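Local coordinates for protein N-hydroxyarylamine O-acetyltransferase (Bacillus cereus, PDB 4DMO) that probably transfers acetyl groups to arylamines and N-hydroxyarylamines through an unusual, non-canonical catalytic triad, at residues A[123-128]-A[185-189]; A[136-140]-A[150-154]. All coordinates share one frame; numbering follows the deposited sequence.

Contact 1 of 2, residues A[123-128]-A[185-189]; sequences LIEVGF and GYAFY
Tyr186 reaches out from strand 183-188 to meet three side chains of 123-128, and it is the one to follow atom by atom. Its first torsion sets CG between the backbone N and the carbonyl carbon (chi1 60°), which starts the ring on its way toward the other segment. Starting from CB and CG, the first atom to touch is CD1, which lies 4.1 Å from Phe128 CZ and sits over the centre of the Phe128 ring. The two rings therefore make a T-shaped pair, the edge of Tyr186 against the face of Phe128, with planes at 87° and centroids 5.3 Å apart. One bond further out, Tyr186 CE1 comes within 3.4 Å of Glu125 OE1, and CZ is equally near that oxygen. At the tip, Tyr186 OH donates a short but weak hydrogen bond to Glu125 OE1 at 2.7 Å, the carboxylate standing steeply to the ring. The same hydroxyl presses on Leu123, whose CD2 is 3.3 Å away.

Glu125 is held from several directions. Its chain bends at chi2 (56°), and OE2 takes the amide of Gly127 on its anti lone pair at 2.8 Å. Asn75 also bonds OE2, while OE1 is hydrogen-bonded to His110 NE2 as well as to Tyr186, so neither oxygen of this buried carboxylate lacks a partner. Phe128 CZ meanwhile packs against Gly185 O at 3.7 Å, beside a classic beta bulge in which Gly185 and Tyr186 both face Leu165. The Tyr186 ring also meets His110, so one tyrosine touches both members of the Glu-His pair. That pairing is consistent with Glu125 and His110 being the acid and histidine of the enzyme's non-canonical Cys-His-Glu triad.

Contact 2 of 2, residues A[136-140]-A[150-154]; sequences PVPFL and DYRIR
Pro138 O receives a hydrogen bond from a water at 2.6 Å, and that water in turn accepts one from Ile153 N at 2.9 Å. This bridge is the polar link between 136-140 and 150-154, since no direct hydrogen bond joins them. They belong to an antiparallel sheet that curls round on itself, as in the beta-barrel domain of arylamine N-acetyltransferases: strand 137-138 is at one end of the sheet, and strand 149-158 is next to last at the other. The water thus joins a carbonyl and an amide where the two strands approach without pairing directly.

Beneath the bridge the contact is apolar and turns on Ile153. Its CG1 stands beside the backbone N (chi1 -68°) and the chain then runs on extended, which carries CD1 deep among the residues of 136-140. Val137 meets it partway: CG1 of Val137, anti to its own backbone N, lies 3.6 Å from Ile153 CG1, the two side chains crossing at a slant. The other branch of Val137 turns toward Tyr151, with CG2 grazing CB of that residue. Beyond CB the tyrosine leads away, and its hydroxyl bonds Thr148. The Arg152 side chain sets out away from 136-140, and its NE forms a salt bridge with Glu166.

Although the Phe139 side chain sets out from its backbone away from the opposite strand, its ring still turns one face to Ile153 CD1. Leu121 and Ile190 also pack on this phenylalanine, and Tyr163 meets it edge to face. The ring of Phe139 receives Ile153 CD1 in a CH-pi contact 3.8 Å from its centroid and 25° off the ring normal, and because the methyl is offset toward the rim it comes closest to Phe139 CD1, at 3.4 Å.

In the fold
Contact 1 and contact 2 have centres 10 Å apart and touch directly. Along the chain the order is 123-128, 136-140, 150-154, 185-189, so both halves of contact 2 fall between those of contact 1. All four segments involve one antiparallel sheet, in which strands 120-124 and 137-138 are neighbours. Leu123 N probably hydrogen-bonds Val137 O at 2.8 Å, while Leu123 CB packs on Ile153 CD1 and Phe188 CZ on Phe139 CZ. The centre of contact 1 lies about 8 Å from the centre of the chain, that of contact 2 about 16 Å; this apolar packing joins the inner contact, with its probable triad glutamate, to the outer one.

Contact 1 of 2, residues A[123-128]-A[185-189]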
ATOM      1  N   LEU A 123      -1.175 -11.545   6.766  1.00 32.20           N
ATOM      2  CA  LEU A 123      -1.610 -10.422   5.949  1.00 20.73           C
ATOM      3  C   LEU A 123      -0.370  -9.703   5.435  1.00 23.30           C
ATOM      4  O   LEU A 123       0.477  -9.262   6.222  1.00 19.73           O
ATOM      5  CB  LEU A 123      -2.424  -9.465   6.791  1.00 21.15           C
ATOM      6  CG  LEU A 123      -2.969  -8.172   6.203  1.00 22.61           C
ATOM      7  CD1 LEU A 123      -4.128  -8.436   5.243  1.00 23.41           C
ATOM      8  CD2 LEU A 123      -3.403  -7.297   7.354  1.00 23.55           C
ATOM      9  N   ILE A 124      -0.267  -9.587   4.115  1.00 21.75           N
ATOM     10  CA  ILE A 124       0.791  -8.791   3.497  1.00 18.81           C
ATOM     11  C   ILE A 124       0.258  -7.402   3.077  1.00 19.43           C
ATOM     12  O   ILE A 124      -0.516  -7.275   2.120  1.00 18.23           O
ATOM     13  CB  ILE A 124       1.369  -9.539   2.278  1.00 19.30           C
ATOM     14  CG1 ILE A 124       1.733 -10.981   2.683  1.00 28.98           C
ATOM     15  CG2 ILE A 124       2.547  -8.770   1.678  1.00 21.20           C
ATOM     16  CD1 ILE A 124       2.694 -11.098   3.909  1.00 22.68           C
ATOM     17  N   GLU A 125       0.679  -6.372   3.800  1.00 15.43           N
ATOM     18  CA  GLU A 125       0.130  -5.034   3.609  1.00 19.73           C
ATOM     19  C   GLU A 125       1.212  -4.033   3.257  1.00 16.11           C
ATOM     20  O   GLU A 125       2.008  -3.614   4.107  1.00 11.17           O
ATOM     21  CB  GLU A 125      -0.635  -4.563   4.858  1.00 17.54           C
ATOM     22  CG  GLU A 125      -1.270  -3.197   4.728  1.00 20.11           C
ATOM     23  CD  GLU A 125      -2.212  -3.116   3.537  1.00 18.48           C
ATOM     24  OE1 GLU A 125      -3.296  -3.748   3.592  1.00 14.42           O
ATOM     25  OE2 GLU A 125      -1.875  -2.391   2.566  1.00 13.01           O
ATOM     26  N   VAL A 126       1.195  -3.619   1.987  1.00 14.02           N
ATOM     27  CA  VAL A 126       2.160  -2.650   1.476  1.00 15.29           C
ATOM     28  C   VAL A 126       1.498  -1.400   0.856  1.00 16.35           C
ATOM     29  O   VAL A 126       2.200  -0.523   0.321  1.00  9.03           O
ATOM     30  CB  VAL A 126       3.098  -3.316   0.451  1.00 13.20           C
ATOM     31  CG1 VAL A 126       3.818  -4.461   1.125  1.00 16.77           C
ATOM     32  CG2 VAL A 126       2.306  -3.806  -0.749  1.00 11.39           C
ATOM     33  N   GLY A 127       0.169  -1.279   0.997  1.00 15.06           N
ATOM     34  CA  GLY A 127      -0.566  -0.243   0.301  1.00 14.16           C
ATOM     35  C   GLY A 127      -1.443   0.691   1.097  1.00 16.58           C
ATOM     36  O   GLY A 127      -2.157   1.518   0.518  1.00 22.58           O
ATOM     37  N   PHE A 128      -1.379   0.586   2.409  1.00 17.29           N
ATOM     38  CA  PHE A 128      -2.287   1.325   3.293  1.00 22.82           C
ATOM     39  C   PHE A 128      -1.686   2.670   3.629  1.00 19.62           C
ATOM     40  O   PHE A 128      -1.433   2.969   4.800  1.00 15.62           O
ATOM     41  CB  PHE A 128      -2.508   0.538   4.606  1.00 17.38           C
ATOM     42  CG  PHE A 128      -3.647   1.038   5.460  1.00 18.74           C
ATOM     43  CD1 PHE A 128      -3.581   0.948   6.836  1.00 24.85           C
ATOM     44  CD2 PHE A 128      -4.791   1.569   4.892  1.00 18.82           C
ATOM     45  CE1 PHE A 128      -4.638   1.391   7.645  1.00 23.62           C
ATOM     46  CE2 PHE A 128      -5.837   2.006   5.684  1.00 23.43           C
ATOM     47  CZ  PHE A 128      -5.757   1.905   7.070  1.00 21.87           C
ATOM     48  N   GLY A 185      -8.034  -0.068  11.580  1.00 17.87           N
ATOM     49  CA  GLY A 185      -7.438   0.426  10.343  1.00 18.41           C
ATOM     50  C   GLY A 185      -8.383   0.109   9.213  1.00 13.84           C
ATOM     51  O   GLY A 185      -9.014   0.982   8.616  1.00 13.13           O
ATOM     52  N   TYR A 186      -8.515  -1.174   8.947  1.00 13.19           N
ATOM     53  CA  TYR A 186      -9.598  -1.601   8.094  1.00 21.90           C
ATOM     54  C   TYR A 186     -10.135  -2.973   8.480  1.00 21.61           C
ATOM     55  O   TYR A 186      -9.481  -3.766   9.183  1.00 14.56           O
ATOM     56  CB  TYR A 186      -9.180  -1.585   6.628  1.00 15.07           C
ATOM     57  CG  TYR A 186      -8.009  -2.486   6.322  1.00 19.27           C
ATOM     58  CD1 TYR A 186      -6.714  -1.973   6.199  1.00 13.96           C
ATOM     59  CD2 TYR A 186      -8.202  -3.843   6.126  1.00 15.98           C
ATOM     60  CE1 TYR A 186      -5.658  -2.800   5.914  1.00 17.13           C
ATOM     61  CE2 TYR A 186      -7.149  -4.674   5.827  1.00 15.91           C
ATOM     62  CZ  TYR A 186      -5.883  -4.154   5.719  1.00 16.91           C
ATOM     63  OH  TYR A 186      -4.828  -4.992   5.436  1.00 21.24           O
ATOM     64  N   ALA A 187     -11.371  -3.192   8.035  1.00 16.42           N
ATOM     65  CA  ALA A 187     -12.027  -4.465   8.127  1.00 17.46           C
ATOM     66  C   ALA A 187     -11.938  -5.125   6.765  1.00 17.55           C
ATOM     67  O   ALA A 187     -12.004  -4.447   5.727  1.00 17.31           O
ATOM     68  CB  ALA A 187     -13.499  -4.258   8.533  1.00 19.53           C
ATOM     69  N   PHE A 188     -11.789  -6.445   6.757  1.00 14.96           N
ATOM     70  CA  PHE A 188     -11.777  -7.199   5.505  1.00 20.43           C
ATOM     71  C   PHE A 188     -12.413  -8.570   5.680  1.00 26.09           C
ATOM     72  O   PHE A 188     -12.553  -9.039   6.796  1.00 22.87           O
ATOM     73  CB  PHE A 188     -10.358  -7.376   4.972  1.00 19.72           C
ATOM     74  CG  PHE A 188      -9.452  -8.186   5.879  1.00 19.50           C
ATOM     75  CD1 PHE A 188      -8.842  -7.601   6.976  1.00 18.52           C
ATOM     76  CD2 PHE A 188      -9.197  -9.522   5.617  1.00 23.56           C
ATOM     77  CE1 PHE A 188      -7.996  -8.339   7.799  1.00 18.87           C
ATOM     78  CE2 PHE A 188      -8.364 -10.261   6.449  1.00 25.49           C
ATOM     79  CZ  PHE A 188      -7.759  -9.661   7.532  1.00 22.55           C
ATOM     80  N   TYR A 189     -12.806  -9.176   4.562  1.00 19.10           N
ATOM     81  CA  TYR A 189     -13.276 -10.548   4.517  1.00 23.40           C
ATOM     82  C   TYR A 189     -12.106 -11.472   4.115  1.00 27.89           C
ATOM     83  O   TYR A 189     -11.328 -11.133   3.214  1.00 24.09           O
ATOM     84  CB  TYR A 189     -14.413 -10.671   3.498  1.00 18.70           C
ATOM     85  CG  TYR A 189     -15.653  -9.896   3.842  1.00 20.70           C
ATOM     86  CD1 TYR A 189     -16.560 -10.394   4.779  1.00 21.24           C
ATOM     87  CD2 TYR A 189     -15.934  -8.654   3.232  1.00 20.87           C
ATOM     88  CE1 TYR A 189     -17.733  -9.681   5.114  1.00 19.97           C
ATOM     89  CE2 TYR A 189     -17.122  -7.923   3.560  1.00 17.94           C
ATOM     90  CZ  TYR A 189     -18.002  -8.463   4.512  1.00 22.47           C
ATOM     91  OH  TYR A 189     -19.156  -7.803   4.874  1.00 30.80           O
TER

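Contact 2 of 2, residues A[136-140]-A[150-154]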
ATOM      1  N   PRO A 136       5.147  -9.063   7.344  1.00 21.19           N
ATOM      2  CA  PRO A 136       3.901  -9.828   7.425  1.00 21.51           C
ATOM      3  C   PRO A 136       3.229  -9.721   8.804  1.00 26.48           C
ATOM      4  O   PRO A 136       3.889  -9.672   9.832  1.00 18.44           O
ATOM      5  CB  PRO A 136       4.358 -11.276   7.162  1.00 24.76           C
ATOM      6  CG  PRO A 136       5.611 -11.142   6.411  1.00 21.72           C
ATOM      7  CD  PRO A 136       6.286  -9.929   6.994  1.00 26.86           C
ATOM      8  N   VAL A 137       1.907  -9.646   8.805  1.00 27.49           N
ATOM      9  CA  VAL A 137       1.163  -9.606  10.043  1.00 25.37           C
ATOM     10  C   VAL A 137       0.470 -10.959  10.213  1.00 25.61           C
ATOM     11  O   VAL A 137      -0.407 -11.338   9.415  1.00 25.18           O
ATOM     12  CB  VAL A 137       0.100  -8.474  10.053  1.00 22.92           C
ATOM     13  CG1 VAL A 137      -0.587  -8.421  11.443  1.00 22.54           C
ATOM     14  CG2 VAL A 137       0.734  -7.132   9.691  1.00 19.69           C
ATOM     15  N   PRO A 138       0.867 -11.697  11.247  1.00 22.13           N
ATOM     16  CA  PRO A 138       0.290 -13.022  11.465  1.00 28.08           C
ATOM     17  C   PRO A 138      -1.147 -12.935  11.950  1.00 24.09           C
ATOM     18  O   PRO A 138      -1.477 -12.167  12.852  1.00 22.97           O
ATOM     19  CB  PRO A 138       1.183 -13.617  12.547  1.00 26.43           C
ATOM     20  CG  PRO A 138       1.658 -12.414  13.336  1.00 28.09           C
ATOM     21  CD  PRO A 138       1.801 -11.300  12.318  1.00 30.48           C
ATOM     22  N   PHE A 139      -1.994 -13.735  11.335  1.00 20.44           N
ATOM     23  CA  PHE A 139      -3.369 -13.851  11.758  1.00 29.09           C
ATOM     24  C   PHE A 139      -3.488 -14.396  13.197  1.00 30.66           C
ATOM     25  O   PHE A 139      -4.517 -14.196  13.844  1.00 31.08           O
ATOM     26  CB  PHE A 139      -4.135 -14.757  10.794  1.00 23.07           C
ATOM     27  CG  PHE A 139      -4.716 -14.035   9.602  1.00 24.62           C
ATOM     28  CD1 PHE A 139      -3.893 -13.466   8.647  1.00 23.30           C
ATOM     29  CD2 PHE A 139      -6.096 -13.946   9.437  1.00 29.61           C
ATOM     30  CE1 PHE A 139      -4.430 -12.819   7.541  1.00 31.27           C
ATOM     31  CE2 PHE A 139      -6.654 -13.285   8.337  1.00 31.05           C
ATOM     32  CZ  PHE A 139      -5.814 -12.733   7.381  1.00 29.86           C
ATOM     33  N   LEU A 140      -2.446 -15.077  13.685  1.00 33.01           N
ATOM     34  CA  LEU A 140      -2.436 -15.617  15.055  1.00 40.54           C
ATOM     35  C   LEU A 140      -2.563 -14.534  16.116  1.00 36.66           C
ATOM     36  O   LEU A 140      -2.872 -14.826  17.267  1.00 42.26           O
ATOM     37  CB  LEU A 140      -1.199 -16.480  15.325  1.00 33.94           C
ATOM     38  CG  LEU A 140      -1.332 -17.933  14.858  1.00 36.33           C
ATOM     39  CD1 LEU A 140      -0.181 -18.768  15.374  1.00 34.97           C
ATOM     40  CD2 LEU A 140      -2.666 -18.563  15.255  1.00 38.10           C
ATOM     41  N   ASP A 150       2.143   0.249  15.601  1.00 23.39           N
ATOM     42  CA  ASP A 150       1.928  -1.163  15.962  1.00 24.26           C
ATOM     43  C   ASP A 150       0.736  -1.748  15.193  1.00 23.39           C
ATOM     44  O   ASP A 150      -0.238  -1.040  14.984  1.00 20.77           O
ATOM     45  CB  ASP A 150       1.659  -1.292  17.468  1.00 32.34           C
ATOM     46  CG  ASP A 150       2.921  -1.177  18.312  1.00 42.50           C
ATOM     47  OD1 ASP A 150       3.765  -0.301  18.022  1.00 39.09           O
ATOM     48  OD2 ASP A 150       3.062  -1.989  19.262  1.00 42.57           O
ATOM     49  N   TYR A 151       0.802  -3.029  14.806  1.00 19.98           N
ATOM     50  CA  TYR A 151      -0.246  -3.640  13.986  1.00 24.99           C
ATOM     51  C   TYR A 151      -0.564  -5.048  14.419  1.00 23.98           C
ATOM     52  O   TYR A 151       0.337  -5.795  14.763  1.00 25.68           O
ATOM     53  CB  TYR A 151       0.178  -3.681  12.505  1.00 21.40           C
ATOM     54  CG  TYR A 151       0.437  -2.322  11.938  1.00 21.08           C
ATOM     55  CD1 TYR A 151       1.665  -1.695  12.117  1.00 20.23           C
ATOM     56  CD2 TYR A 151      -0.560  -1.632  11.263  1.00 21.56           C
ATOM     57  CE1 TYR A 151       1.902  -0.427  11.596  1.00 20.68           C
ATOM     58  CE2 TYR A 151      -0.335  -0.354  10.755  1.00 18.68           C
ATOM     59  CZ  TYR A 151       0.909   0.228  10.920  1.00 17.09           C
ATOM     60  OH  TYR A 151       1.140   1.490  10.429  1.00 16.63           O
ATOM     61  N   ARG A 152      -1.845  -5.413  14.396  1.00 23.11           N
ATOM     62  CA  ARG A 152      -2.253  -6.768  14.754  1.00 20.75           C
ATOM     63  C   ARG A 152      -3.579  -7.087  14.102  1.00 18.69           C
ATOM     64  O   ARG A 152      -4.408  -6.200  13.835  1.00 17.75           O
ATOM     65  CB  ARG A 152      -2.378  -6.929  16.288  1.00 23.25           C
ATOM     66  CG  ARG A 152      -3.731  -6.510  16.847  1.00 27.74           C
ATOM     67  CD  ARG A 152      -3.816  -6.520  18.383  1.00 34.83           C
ATOM     68  NE  ARG A 152      -4.994  -5.782  18.867  1.00 32.65           N
ATOM     69  CZ  ARG A 152      -5.249  -5.505  20.150  1.00 38.00           C
ATOM     70  NH1 ARG A 152      -4.411  -5.910  21.105  1.00 38.06           N
ATOM     71  NH2 ARG A 152      -6.328  -4.807  20.491  1.00 28.15           N
ATOM     72  N   ILE A 153      -3.806  -8.370  13.903  1.00 20.47           N
ATOM     73  CA  ILE A 153      -5.058  -8.821  13.324  1.00 24.74           C
ATOM     74  C   ILE A 153      -5.962  -9.401  14.402  1.00 21.92           C
ATOM     75  O   ILE A 153      -5.488 -10.057  15.315  1.00 24.50           O
ATOM     76  CB  ILE A 153      -4.788  -9.914  12.289  1.00 25.37           C
ATOM     77  CG1 ILE A 153      -4.065  -9.306  11.078  1.00 22.10           C
ATOM     78  CG2 ILE A 153      -6.089 -10.605  11.907  1.00 27.08           C
ATOM     79  CD1 ILE A 153      -3.691 -10.329  10.057  1.00 27.29           C
ATOM     80  N   ARG A 154      -7.262  -9.160  14.302  1.00 19.09           N
ATOM     81  CA  ARG A 154      -8.209  -9.844  15.164  1.00 29.50           C
ATOM     82  C   ARG A 154      -9.358 -10.353  14.328  1.00 27.97           C
ATOM     83  O   ARG A 154      -9.800  -9.692  13.385  1.00 24.15           O
ATOM     84  CB  ARG A 154      -8.707  -8.940  16.300  1.00 29.64           C
ATOM     85  CG  ARG A 154      -7.623  -8.603  17.319  1.00 23.54           C
ATOM     86  CD  ARG A 154      -8.223  -8.213  18.690  1.00 27.07           C
ATOM     87  NE  ARG A 154      -8.881  -6.906  18.667  1.00 25.78           N
ATOM     88  CZ  ARG A 154     -10.205  -6.706  18.725  1.00 31.75           C
ATOM     89  NH1 ARG A 154     -11.054  -7.724  18.808  1.00 24.50           N
ATOM     90  NH2 ARG A 154     -10.693  -5.476  18.669  1.00 26.06           N
TER
HETATM   91  O   HOH W   1      -1.449  -9.994  14.362  1.00 17.29           O